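Local coordinates for protein particle-associated glycoside hydrolase (Acinetobacter phage Fri1, PDB 6C72) that probably degrades the capsular polysaccharide of the bacterial host as a trimeric, zinc-binding phage tailspike depolymerase, opening the way for virus entry, at residues Trp296-Asp301 / Glu331-Val336; Tyr136-Ala141 / His182-Ser187; Val155-Glu160 / Gln171-Lys176; Gln288-Glu293 / Val321-Ala326. All coordinates share one frame; numbering follows the deposited sequence.

Contact 1 of 4, residues Trp296-Asp301 / Glu331-Val336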
loop_
_atom_site.group_PDB
_atom_site.type_symbol
_atom_site.label_atom_id
_atom_site.label_comp_id
_atom_site.label_asym_id
_atom_site.label_seq_id
_atom_site.Cartn_x
_atom_site.Cartn_y
_atom_site.Cartn_z
ATOM N N TRP A 296 22.104 20.570 -17.185
ATOM C CA TRP A 296 21.025 19.622 -17.435
ATOM C C TRP A 296 19.673 20.345 -17.379
ATOM O O TRP A 296 19.594 21.554 -17.142
ATOM C CB TRP A 296 21.094 18.452 -16.445
ATOM C CG TRP A 296 21.332 18.878 -15.022
ATOM C CD1 TRP A 296 22.536 19.094 -14.409
ATOM C CD2 TRP A 296 20.323 19.215 -14.057
ATOM N NE1 TRP A 296 22.337 19.497 -13.105
ATOM C CE2 TRP A 296 20.990 19.584 -12.865
ATOM C CE3 TRP A 296 18.926 19.210 -14.077
ATOM C CZ2 TRP A 296 20.303 19.951 -11.706
ATOM C CZ3 TRP A 296 18.247 19.571 -12.925
ATOM C CH2 TRP A 296 18.934 19.947 -11.756
ATOM N N VAL A 297 18.595 19.594 -17.606
ATOM C CA VAL A 297 17.274 20.201 -17.784
ATOM C C VAL A 297 16.410 20.009 -16.540
ATOM O O VAL A 297 16.022 20.986 -15.886
ATOM C CB VAL A 297 16.572 19.630 -19.033
ATOM C CG1 VAL A 297 15.258 20.377 -19.302
ATOM C CG2 VAL A 297 17.520 19.679 -20.245
ATOM N N TYR A 298 16.091 18.761 -16.208
ATOM C CA TYR A 298 15.324 18.452 -15.011
ATOM C C TYR A 298 16.000 17.323 -14.244
ATOM O O TYR A 298 16.967 16.711 -14.706
ATOM C CB TYR A 298 13.884 18.038 -15.330
ATOM C CG TYR A 298 13.114 18.963 -16.247
ATOM C CD1 TYR A 298 12.937 20.300 -15.925
ATOM C CD2 TYR A 298 12.508 18.476 -17.411
ATOM C CE1 TYR A 298 12.222 21.146 -16.748
ATOM C CE2 TYR A 298 11.766 19.315 -18.242
ATOM C CZ TYR A 298 11.632 20.647 -17.897
ATOM O OH TYR A 298 10.911 21.497 -18.691
ATOM N N LEU A 299 15.452 17.025 -13.071
ATOM C CA LEU A 299 15.980 15.939 -12.261
ATOM C C LEU A 299 15.358 14.599 -12.650
ATOM O O LEU A 299 16.065 13.679 -13.076
ATOM C CB LEU A 299 15.760 16.257 -10.777
ATOM C CG LEU A 299 16.242 15.250 -9.738
ATOM C CD1 LEU A 299 17.721 14.874 -9.919
ATOM C CD2 LEU A 299 16.012 15.844 -8.351
ATOM N N PHE A 300 14.040 14.486 -12.531
ATOM C CA PHE A 300 13.311 13.261 -12.831
ATOM C C PHE A 300 12.033 13.670 -13.546
ATOM O O PHE A 300 11.319 14.556 -13.071
ATOM C CB PHE A 300 13.010 12.473 -11.552
ATOM C CG PHE A 300 12.141 11.274 -11.770
ATOM C CD1 PHE A 300 12.688 10.052 -12.096
ATOM C CD2 PHE A 300 10.765 11.373 -11.659
ATOM C CE1 PHE A 300 11.879 8.959 -12.306
ATOM C CE2 PHE A 300 9.954 10.279 -11.872
ATOM C CZ PHE A 300 10.512 9.077 -12.186
ATOM N N ASP A 301 11.762 13.077 -14.705
ATOM C CA ASP A 301 10.754 13.635 -15.606
ATOM C C ASP A 301 9.746 12.562 -16.006
ATOM O O ASP A 301 10.070 11.657 -16.778
ATOM C CB ASP A 301 11.428 14.238 -16.841
ATOM C CG ASP A 301 10.535 15.223 -17.587
ATOM O OD1 ASP A 301 9.479 15.623 -17.052
ATOM O OD2 ASP A 301 10.900 15.611 -18.716
ATOM N N GLU A 331 16.449 23.177 -13.974
ATOM C CA GLU A 331 15.316 23.249 -13.058
ATOM C C GLU A 331 15.293 21.973 -12.230
ATOM O O GLU A 331 15.064 20.885 -12.787
ATOM C CB GLU A 331 13.995 23.419 -13.809
ATOM C CG GLU A 331 12.813 23.598 -12.885
ATOM C CD GLU A 331 11.484 23.724 -13.634
ATOM O OE1 GLU A 331 10.851 22.679 -13.919
ATOM O OE2 GLU A 331 11.086 24.873 -13.941
ATOM N N PRO A 332 15.515 22.045 -10.913
ATOM C CA PRO A 332 15.720 20.845 -10.097
ATOM C C PRO A 332 14.434 20.134 -9.687
ATOM O O PRO A 332 14.178 19.876 -8.509
ATOM C CB PRO A 332 16.470 21.411 -8.871
ATOM C CG PRO A 332 15.915 22.793 -8.747
ATOM C CD PRO A 332 15.672 23.288 -10.142
ATOM N N THR A 333 13.617 19.802 -10.680
ATOM C CA THR A 333 12.260 19.346 -10.417
ATOM C C THR A 333 12.087 17.867 -10.736
ATOM O O THR A 333 12.845 17.276 -11.511
ATOM C CB THR A 333 11.240 20.174 -11.198
ATOM O OG1 THR A 333 11.725 20.376 -12.524
ATOM C CG2 THR A 333 11.031 21.530 -10.529
ATOM N N VAL A 334 11.125 17.282 -10.041
ATOM C CA VAL A 334 10.604 15.942 -10.255
ATOM C C VAL A 334 9.203 16.156 -10.812
ATOM O O VAL A 334 8.281 16.538 -10.073
ATOM C CB VAL A 334 10.591 15.143 -8.943
ATOM C CG1 VAL A 334 10.118 13.717 -9.145
ATOM C CG2 VAL A 334 11.978 15.190 -8.299
ATOM N N LEU A 335 9.054 15.993 -12.120
ATOM C CA LEU A 335 7.846 16.399 -12.821
ATOM C C LEU A 335 6.876 15.233 -12.926
ATOM O O LEU A 335 7.273 14.104 -13.219
ATOM C CB LEU A 335 8.159 16.902 -14.234
ATOM C CG LEU A 335 9.085 18.093 -14.451
ATOM C CD1 LEU A 335 10.534 17.630 -14.424
ATOM C CD2 LEU A 335 8.765 18.816 -15.759
ATOM N N VAL A 336 5.600 15.519 -12.699
ATOM C CA VAL A 336 4.526 14.572 -12.960
ATOM C C VAL A 336 3.590 15.210 -13.982
ATOM O O VAL A 336 2.998 16.263 -13.716
ATOM C CB VAL A 336 3.772 14.191 -11.678
ATOM C CG1 VAL A 336 2.573 13.291 -12.029
ATOM C CG2 VAL A 336 4.705 13.505 -10.709
#
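V297 and E331 begin the backbone pairing, E331 N donating to V297 O over 2.9 Å. T333 O then takes two donors in its carbonyl plane, a bent bond from L299 N (139° at the hydrogen) and a straighter one from F300 N (166°). L335 N closes the series on F300 O at 2.8 Å, in parallel register.

Apolar contacts lie on both sides of the strands. L335 rests CD2 over the face of the Y298 ring, 4.0 Å from its centroid, while V297 CG1 covers the opposite face. On the side of F300 and V334, V334 CG1 approaches F300 CD2 to 3.5 Å. W296 turns the edge of its indole to 331-336, CH2 4.1 Å from P332 CB and CZ3 close to E331 O.

Polar side-chain bonds gather at E331. T333 OG1, between its backbone N and carbonyl carbon (chi1 43°), donates to the anti lone pair of E331 OE1 (2.8 Å), which also forms a salt bridge with R362; OE2 is bonded to T387. The carboxylate thus fixed passes Y298, OE1 3.5 Å from CE1. Parallel strands stacked one coil apart are characteristic of a parallel beta-helix, the fold found in many phage tailspikes.

Contact 2 of 4, residues Tyr136-Ala141 / His182-Ser187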
loop_
_atom_site.group_PDB
_atom_site.type_symbol
_atom_site.label_atom_id
_atom_site.label_comp_id
_atom_site.label_asym_id
_atom_site.label_seq_id
_atom_site.Cartn_x
_atom_site.Cartn_y
_atom_site.Cartn_z
ATOM N N TYR A 136 32.604 -1.385 -24.759
ATOM C CA TYR A 136 31.883 -0.560 -25.727
ATOM C C TYR A 136 31.121 -1.517 -26.631
ATOM O O TYR A 136 31.697 -2.117 -27.542
ATOM C CB TYR A 136 32.831 0.326 -26.525
ATOM C CG TYR A 136 33.552 1.381 -25.706
ATOM C CD1 TYR A 136 33.013 2.655 -25.544
ATOM C CD2 TYR A 136 34.785 1.112 -25.117
ATOM C CE1 TYR A 136 33.671 3.628 -24.816
ATOM C CE2 TYR A 136 35.448 2.078 -24.378
ATOM C CZ TYR A 136 34.888 3.335 -24.232
ATOM O OH TYR A 136 35.553 4.304 -23.512
ATOM N N ALA A 137 29.822 -1.653 -26.379
ATOM C CA ALA A 137 29.007 -2.616 -27.107
ATOM C C ALA A 137 27.536 -2.381 -26.819
ATOM O O ALA A 137 27.074 -2.656 -25.707
ATOM C CB ALA A 137 29.381 -4.046 -26.719
ATOM N N LYS A 138 26.782 -1.907 -27.805
ATOM C CA LYS A 138 25.363 -1.685 -27.593
ATOM C C LYS A 138 24.619 -2.975 -27.880
ATOM O O LYS A 138 25.037 -3.772 -28.716
ATOM C CB LYS A 138 24.829 -0.533 -28.449
ATOM C CG LYS A 138 24.839 -0.735 -29.915
ATOM C CD LYS A 138 24.280 0.505 -30.604
ATOM C CE LYS A 138 24.085 0.266 -32.095
ATOM N NZ LYS A 138 23.285 1.363 -32.727
ATOM N N ALA A 139 23.560 -3.211 -27.129
ATOM C CA ALA A 139 22.846 -4.474 -27.186
ATOM C C ALA A 139 21.357 -4.220 -27.306
ATOM O O ALA A 139 20.807 -3.298 -26.691
ATOM C CB ALA A 139 23.123 -5.342 -25.955
ATOM N N MET A 140 20.725 -5.035 -28.127
ATOM C CA MET A 140 19.281 -5.095 -28.209
ATOM C C MET A 140 18.838 -6.220 -27.281
ATOM O O MET A 140 19.294 -7.360 -27.430
ATOM C CB MET A 140 18.859 -5.338 -29.656
ATOM C CG MET A 140 17.397 -5.232 -29.949
ATOM S SD MET A 140 17.052 -5.344 -31.735
ATOM C CE MET A 140 18.236 -4.157 -32.370
ATOM N N ALA A 141 18.028 -5.882 -26.274
ATOM C CA ALA A 141 17.521 -6.893 -25.357
ATOM C C ALA A 141 16.612 -7.878 -26.094
ATOM O O ALA A 141 15.938 -7.536 -27.077
ATOM C CB ALA A 141 16.760 -6.238 -24.200
ATOM N N HIS A 182 29.437 0.737 -21.955
ATOM C CA HIS A 182 29.272 1.875 -22.846
ATOM C C HIS A 182 28.592 1.419 -24.123
ATOM O O HIS A 182 28.502 0.226 -24.412
ATOM C CB HIS A 182 30.606 2.521 -23.238
ATOM C CG HIS A 182 31.544 2.800 -22.106
ATOM N ND1 HIS A 182 31.958 4.075 -21.787
ATOM C CD2 HIS A 182 32.212 1.968 -21.270
ATOM C CE1 HIS A 182 32.821 4.020 -20.789
ATOM N NE2 HIS A 182 32.984 2.754 -20.452
ATOM N N SER A 183 28.160 2.395 -24.908
ATOM C CA SER A 183 27.626 2.156 -26.237
ATOM C C SER A 183 28.705 2.369 -27.290
ATOM O O SER A 183 29.716 3.030 -27.055
ATOM C CB SER A 183 26.437 3.073 -26.523
ATOM O OG SER A 183 25.953 2.849 -27.837
ATOM N N SER A 184 28.467 1.816 -28.475
ATOM C CA SER A 184 29.367 2.012 -29.601
ATOM C C SER A 184 29.014 3.225 -30.453
ATOM O O SER A 184 29.760 3.523 -31.393
ATOM C CB SER A 184 29.392 0.767 -30.484
ATOM O OG SER A 184 28.102 0.467 -30.980
ATOM N N ASP A 185 27.908 3.914 -30.172
ATOM C CA ASP A 185 27.541 5.141 -30.889
ATOM C C ASP A 185 26.785 6.063 -29.926
ATOM O O ASP A 185 26.867 5.908 -28.701
ATOM C CB ASP A 185 26.731 4.806 -32.158
ATOM C CG ASP A 185 25.392 4.111 -31.861
ATOM O OD1 ASP A 185 24.853 4.222 -30.734
ATOM O OD2 ASP A 185 24.870 3.429 -32.771
ATOM N N GLY A 186 26.035 7.021 -30.482
ATOM C CA GLY A 186 25.312 8.017 -29.723
ATOM C C GLY A 186 23.869 7.696 -29.400
ATOM O O GLY A 186 23.167 8.559 -28.863
ATOM N N SER A 187 23.401 6.483 -29.690
ATOM C CA SER A 187 21.994 6.152 -29.525
ATOM C C SER A 187 21.700 5.704 -28.097
ATOM O O SER A 187 21.351 6.533 -27.250
ATOM C CB SER A 187 21.574 5.090 -30.551
ATOM O OG SER A 187 22.464 3.985 -30.549
#
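Both aromatic side chains set CG beside the backbone N and anti to the carbonyl carbon, chi1 -65° in Y136 and -48° in H182, and the rings meet as an offset stack. Their centroids are 4.2 Å apart and the planes differ by 29°, with Y136 CE1 over the imidazole face, 3.5 Å from H182 CG. The neighbouring A137 N donates to H182 O at 3.0 Å, arriving above the carbonyl plane. Extended K138 crosses D185 at about a right angle, and NZ meets D185 OD2 on the syn side, a 2.6 Å salt bridge. S187 N reaches D185 OD1 from above the carboxylate plane at 2.9 Å, an Asx turn. D185 N donates to S183 OG at 3.2 Å, an ST turn, and that hydroxyl is bonded to Q188 O.

K138 NZ has a second acid partner, E160 of a neighbouring subunit. H182 is held by S209 O through ND1 and, through NE2, by H134, which it probably helps to position; Y136 OH meets the backbone O of E103. E103 and H134 belong to zinc sites seen for this protein, and the stack lies beside them where a beta-helix strand gives way to a turn.

Contact 3 of 4, residues Val155-Glu160 / Gln171-Lys176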
loop_
_atom_site.group_PDB
_atom_site.type_symbol
_atom_site.label_atom_id
_atom_site.label_comp_id
_atom_site.label_asym_id
_atom_site.label_seq_id
_atom_site.Cartn_x
_atom_site.Cartn_y
_atom_site.Cartn_z
ATOM N N VAL A 155 36.904 -5.607 -0.222
ATOM C CA VAL A 155 37.756 -5.985 0.899
ATOM C C VAL A 155 37.414 -5.062 2.067
ATOM O O VAL A 155 37.676 -3.856 2.011
ATOM C CB VAL A 155 39.252 -5.902 0.544
ATOM C CG1 VAL A 155 40.132 -6.225 1.768
ATOM C CG2 VAL A 155 39.577 -6.836 -0.621
ATOM N N SER A 156 36.863 -5.628 3.132
ATOM C CA SER A 156 36.443 -4.815 4.262
ATOM C C SER A 156 37.648 -4.257 5.032
ATOM O O SER A 156 38.780 -4.744 4.921
ATOM C CB SER A 156 35.559 -5.641 5.189
ATOM O OG SER A 156 36.299 -6.700 5.763
ATOM N N VAL A 157 37.387 -3.215 5.820
ATOM C CA VAL A 157 38.381 -2.578 6.679
ATOM C C VAL A 157 37.907 -2.689 8.124
ATOM O O VAL A 157 36.704 -2.584 8.392
ATOM C CB VAL A 157 38.577 -1.088 6.317
ATOM C CG1 VAL A 157 39.515 -0.406 7.314
ATOM C CG2 VAL A 157 39.056 -0.911 4.884
ATOM N N GLY A 158 38.839 -2.902 9.047
ATOM C CA GLY A 158 38.572 -2.803 10.471
ATOM C C GLY A 158 38.337 -4.144 11.145
ATOM O O GLY A 158 37.923 -5.127 10.522
ATOM N N SER A 159 38.586 -4.186 12.449
ATOM C CA SER A 159 38.362 -5.411 13.202
ATOM C C SER A 159 36.904 -5.541 13.640
ATOM O O SER A 159 36.174 -4.554 13.765
ATOM C CB SER A 159 39.252 -5.449 14.438
ATOM O OG SER A 159 38.837 -4.455 15.355
ATOM N N GLU A 160 36.493 -6.788 13.895
ATOM C CA GLU A 160 35.160 -7.034 14.442
ATOM C C GLU A 160 34.953 -6.281 15.752
ATOM O O GLU A 160 33.873 -5.732 16.003
ATOM C CB GLU A 160 34.946 -8.526 14.678
ATOM C CG GLU A 160 33.716 -8.802 15.514
ATOM C CD GLU A 160 33.540 -10.260 15.847
ATOM O OE1 GLU A 160 34.001 -11.101 15.056
ATOM O OE2 GLU A 160 32.936 -10.568 16.897
ATOM N N GLN A 171 34.155 0.132 9.397
ATOM C CA GLN A 171 34.223 -0.533 8.100
ATOM C C GLN A 171 33.927 0.513 7.032
ATOM O O GLN A 171 32.779 0.883 6.803
ATOM C CB GLN A 171 33.269 -1.715 8.048
ATOM C CG GLN A 171 33.679 -2.757 7.028
ATOM C CD GLN A 171 33.770 -2.165 5.638
ATOM O OE1 GLN A 171 34.862 -1.904 5.132
ATOM N NE2 GLN A 171 32.610 -1.900 5.028
ATOM N N THR A 172 34.972 1.015 6.393
ATOM C CA THR A 172 34.845 2.143 5.487
ATOM C C THR A 172 34.746 1.738 4.029
ATOM O O THR A 172 34.487 2.603 3.189
ATOM C CB THR A 172 36.025 3.113 5.664
ATOM O OG1 THR A 172 37.269 2.404 5.535
ATOM C CG2 THR A 172 35.956 3.803 7.032
ATOM N N ALA A 173 34.952 0.466 3.701
ATOM C CA ALA A 173 34.907 0.042 2.308
ATOM C C ALA A 173 33.465 -0.079 1.818
ATOM O O ALA A 173 32.588 -0.550 2.542
ATOM C CB ALA A 173 35.634 -1.291 2.129
ATOM N N THR A 174 33.220 0.373 0.586
ATOM C CA THR A 174 31.905 0.265 -0.038
ATOM C C THR A 174 32.039 -0.434 -1.383
ATOM O O THR A 174 33.092 -0.372 -2.023
ATOM C CB THR A 174 31.237 1.628 -0.242
ATOM O OG1 THR A 174 32.085 2.457 -1.042
ATOM C CG2 THR A 174 30.975 2.306 1.094
ATOM N N TYR A 175 30.956 -1.087 -1.810
ATOM C CA TYR A 175 31.004 -1.865 -3.042
ATOM C C TYR A 175 31.261 -0.965 -4.246
ATOM O O TYR A 175 30.905 0.214 -4.262
ATOM C CB TYR A 175 29.700 -2.646 -3.258
ATOM C CG TYR A 175 28.582 -1.857 -3.921
ATOM C CD1 TYR A 175 27.752 -1.040 -3.178
ATOM C CD2 TYR A 175 28.366 -1.932 -5.296
ATOM C CE1 TYR A 175 26.727 -0.323 -3.773
ATOM C CE2 TYR A 175 27.333 -1.217 -5.915
ATOM C CZ TYR A 175 26.512 -0.417 -5.146
ATOM O OH TYR A 175 25.482 0.302 -5.734
ATOM N N LYS A 176 31.875 -1.533 -5.268
ATOM C CA LYS A 176 32.191 -0.789 -6.474
ATOM C C LYS A 176 31.848 -1.655 -7.673
ATOM O O LYS A 176 32.065 -2.869 -7.657
ATOM C CB LYS A 176 33.679 -0.365 -6.499
ATOM C CG LYS A 176 34.042 0.492 -7.696
ATOM C CD LYS A 176 35.372 1.234 -7.532
ATOM C CE LYS A 176 36.572 0.354 -7.835
ATOM N NZ LYS A 176 37.806 0.921 -7.199
#
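Q171 folds its side chain back onto S156 and V157. The chain bends at chi2 (-58°), which swings CD round toward V157 N, and OE1 is then gripped by two backbone donors. V157 N comes at 2.9 Å and A173 N at 2.8 Å, from opposite faces of the amide plane. The other end of the amide is held as well: NE2 donates to A173 O at 2.8 Å, nearly straight (175°) and within the amide plane, so the group is pinned against rotation. Nearer the Q171 backbone, Q171 CA makes a CA-H...O contact of 3.2 Å to V157 O, and Q171 CG packs beside the same oxygen. T172 follows with its OG1 against V157 CB at 3.8 Å, an exposed touch at the surface. A173 then points its methyl at the first segment, CB lying 3.3 Å from V155 O and farther from V157 CG2, at 4.4 Å. Past this point the chain leaves the contact, and Y175 meets W233 edge-to-face.

Much of the loop faces another copy of the protein. Q171 N and O are bonded to E194 and N195 of the third subunit, and S156 OG to K142 there. The residues joined here connect the two ends of a loop that leaves the beta-helix, carries helix 160-165 with S159 at its N-cap, and packs on the neighbouring subunit.

Contact 4 of 4, residues Gln288-Glu293 / Val321-Ala326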
loop_
_atom_site.group_PDB
_atom_site.type_symbol
_atom_site.label_atom_id
_atom_site.label_comp_id
_atom_site.label_asym_id
_atom_site.label_seq_id
_atom_site.Cartn_x
_atom_site.Cartn_y
_atom_site.Cartn_z
ATOM N N GLN A 288 20.148 11.636 -9.035
ATOM C CA GLN A 288 21.071 12.653 -8.534
ATOM C C GLN A 288 21.700 13.423 -9.684
ATOM O O GLN A 288 22.295 12.819 -10.579
ATOM C CB GLN A 288 22.165 12.026 -7.659
ATOM C CG GLN A 288 21.671 10.859 -6.829
ATOM C CD GLN A 288 22.558 10.542 -5.646
ATOM O OE1 GLN A 288 22.958 11.442 -4.897
ATOM N NE2 GLN A 288 22.861 9.260 -5.455
ATOM N N GLN A 289 21.568 14.750 -9.653
ATOM C CA GLN A 289 22.319 15.669 -10.515
ATOM C C GLN A 289 23.341 16.412 -9.650
ATOM O O GLN A 289 23.133 17.553 -9.246
ATOM C CB GLN A 289 21.372 16.632 -11.221
ATOM C CG GLN A 289 20.413 15.953 -12.197
ATOM C CD GLN A 289 21.028 15.702 -13.583
ATOM O OE1 GLN A 289 22.241 15.580 -13.728
ATOM N NE2 GLN A 289 20.176 15.623 -14.604
ATOM N N LEU A 290 24.480 15.772 -9.404
ATOM C CA LEU A 290 25.500 16.323 -8.521
ATOM C C LEU A 290 26.739 16.806 -9.271
ATOM O O LEU A 290 27.786 17.019 -8.655
ATOM C CB LEU A 290 25.890 15.295 -7.459
ATOM C CG LEU A 290 24.744 14.864 -6.543
ATOM C CD1 LEU A 290 25.254 13.956 -5.429
ATOM C CD2 LEU A 290 24.019 16.082 -5.960
ATOM N N LYS A 291 26.642 17.012 -10.586
ATOM C CA LYS A 291 27.737 17.540 -11.395
ATOM C C LYS A 291 27.265 18.838 -12.041
ATOM O O LYS A 291 26.910 18.853 -13.230
ATOM C CB LYS A 291 28.181 16.526 -12.447
ATOM C CG LYS A 291 28.548 15.169 -11.876
ATOM C CD LYS A 291 29.567 14.479 -12.741
ATOM C CE LYS A 291 30.099 13.204 -12.096
ATOM N NZ LYS A 291 31.159 12.598 -12.974
ATOM N N PRO A 292 27.286 19.953 -11.304
ATOM C CA PRO A 292 26.675 21.191 -11.830
ATOM C C PRO A 292 27.328 21.708 -13.095
ATOM O O PRO A 292 26.662 22.388 -13.891
ATOM C CB PRO A 292 26.840 22.190 -10.675
ATOM C CG PRO A 292 27.173 21.357 -9.474
ATOM C CD PRO A 292 27.881 20.144 -9.976
ATOM N N GLU A 293 28.608 21.400 -13.311
ATOM C CA GLU A 293 29.278 21.835 -14.528
ATOM C C GLU A 293 28.706 21.159 -15.768
ATOM O O GLU A 293 28.789 21.724 -16.863
ATOM C CB GLU A 293 30.782 21.564 -14.422
ATOM C CG GLU A 293 31.163 20.080 -14.400
ATOM C CD GLU A 293 30.958 19.379 -13.040
ATOM O OE1 GLU A 293 30.433 19.988 -12.079
ATOM O OE2 GLU A 293 31.353 18.193 -12.939
ATOM N N VAL A 321 15.734 8.612 -3.303
ATOM C CA VAL A 321 16.353 9.911 -3.069
ATOM C C VAL A 321 16.341 10.695 -4.375
ATOM O O VAL A 321 16.753 10.178 -5.420
ATOM C CB VAL A 321 17.792 9.781 -2.533
ATOM C CG1 VAL A 321 18.459 11.166 -2.461
ATOM C CG2 VAL A 321 17.807 9.092 -1.167
ATOM N N PHE A 322 15.846 11.923 -4.318
ATOM C CA PHE A 322 15.952 12.883 -5.397
ATOM C C PHE A 322 16.846 14.006 -4.900
ATOM O O PHE A 322 16.524 14.656 -3.903
ATOM C CB PHE A 322 14.583 13.418 -5.803
ATOM C CG PHE A 322 13.588 12.343 -6.111
ATOM C CD1 PHE A 322 13.516 11.792 -7.388
ATOM C CD2 PHE A 322 12.706 11.898 -5.135
ATOM C CE1 PHE A 322 12.597 10.793 -7.681
ATOM C CE2 PHE A 322 11.769 10.903 -5.421
ATOM C CZ PHE A 322 11.718 10.345 -6.699
ATOM N N ASN A 323 17.965 14.226 -5.578
ATOM C CA ASN A 323 18.989 15.126 -5.069
ATOM C C ASN A 323 19.573 15.936 -6.212
ATOM O O ASN A 323 20.006 15.372 -7.218
ATOM C CB ASN A 323 20.083 14.322 -4.344
ATOM C CG ASN A 323 21.026 15.193 -3.557
ATOM O OD1 ASN A 323 20.869 16.409 -3.507
ATOM N ND2 ASN A 323 22.016 14.570 -2.922
ATOM N N ALA A 324 19.615 17.249 -6.052
ATOM C CA ALA A 324 20.144 18.097 -7.106
ATOM C C ALA A 324 20.869 19.286 -6.496
ATOM O O ALA A 324 20.458 19.819 -5.461
ATOM C CB ALA A 324 19.037 18.581 -8.057
ATOM N N LEU A 325 21.975 19.659 -7.116
ATOM C CA LEU A 325 22.647 20.912 -6.824
ATOM C C LEU A 325 22.324 21.901 -7.932
ATOM O O LEU A 325 22.000 21.513 -9.061
ATOM C CB LEU A 325 24.164 20.729 -6.703
ATOM C CG LEU A 325 24.656 19.714 -5.660
ATOM C CD1 LEU A 325 26.175 19.472 -5.794
ATOM C CD2 LEU A 325 24.285 20.150 -4.257
ATOM N N ALA A 326 22.389 23.182 -7.596
ATOM C CA ALA A 326 22.087 24.210 -8.580
ATOM C C ALA A 326 23.000 24.055 -9.792
ATOM O O ALA A 326 24.181 23.707 -9.666
ATOM C CB ALA A 326 22.243 25.601 -7.956
HETATM O O HOH W 1 23.875 19.857 -10.721
#
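Two neighbouring strands of the parallel beta-helix, 286-289 and 321-324, run side by side where Q288 faces N323 and Q289 faces A324, and the contact continues into the loops that follow them. Q289 N donates to N323 O at 3.0 Å. L325 N returns the bond to Q289 O, longer at 3.2 Å but almost straight (174°). One residue before Q289, Q288 CA adds a CA-H...O contact of 3.2 Å to the same N323 O, so that carbonyl serves successive residues of the facing strand. A water prolongs the pairing after the strands end, donating to Q289 O at 2.8 Å and to L325 O at 3.0 Å.

Within each coil of a beta-helix one side chain faces outward and the next inward, and the pairs here divide accordingly: Q288 and N323 share one face and are partly exposed, whereas Q289 and A324 lie buried on the other. Q289 turns its amide away from A324 toward A267, whose carbonyl takes a bond from NE2. In the same interior, F322 stacks on F355.

The loops close with apolar side chains at the surface. L290 CG lies beside its own backbone N (chi1 -61°), and CD2 beyond it touches L325 CG at 3.7 Å. The ring of P292 comes up to the same leucine: P292 CG lies 4.1 Å from L325 CB, and P292 CB rests 3.2 Å from A326 O.

Overall arrangement
Contacts 1, 2 and 4 tie together successive coils of the parallel beta-helix, while contact 3 sits on a loop projecting from it. Along the chain contact 2 opens first and encloses contact 3; contacts 4 and 1 follow and interlock, their segments alternating. These two have centres about 10 Å apart and touch through W296 against Q289, so the two contacts adjoin within the same coils. Contact 2 lies about 25 Å from contact 1 between centres, nearer the N-terminus. Contacts 2 and 3 do not touch within a chain, yet they meet across subunits, linking coil stacking to trimer assembly.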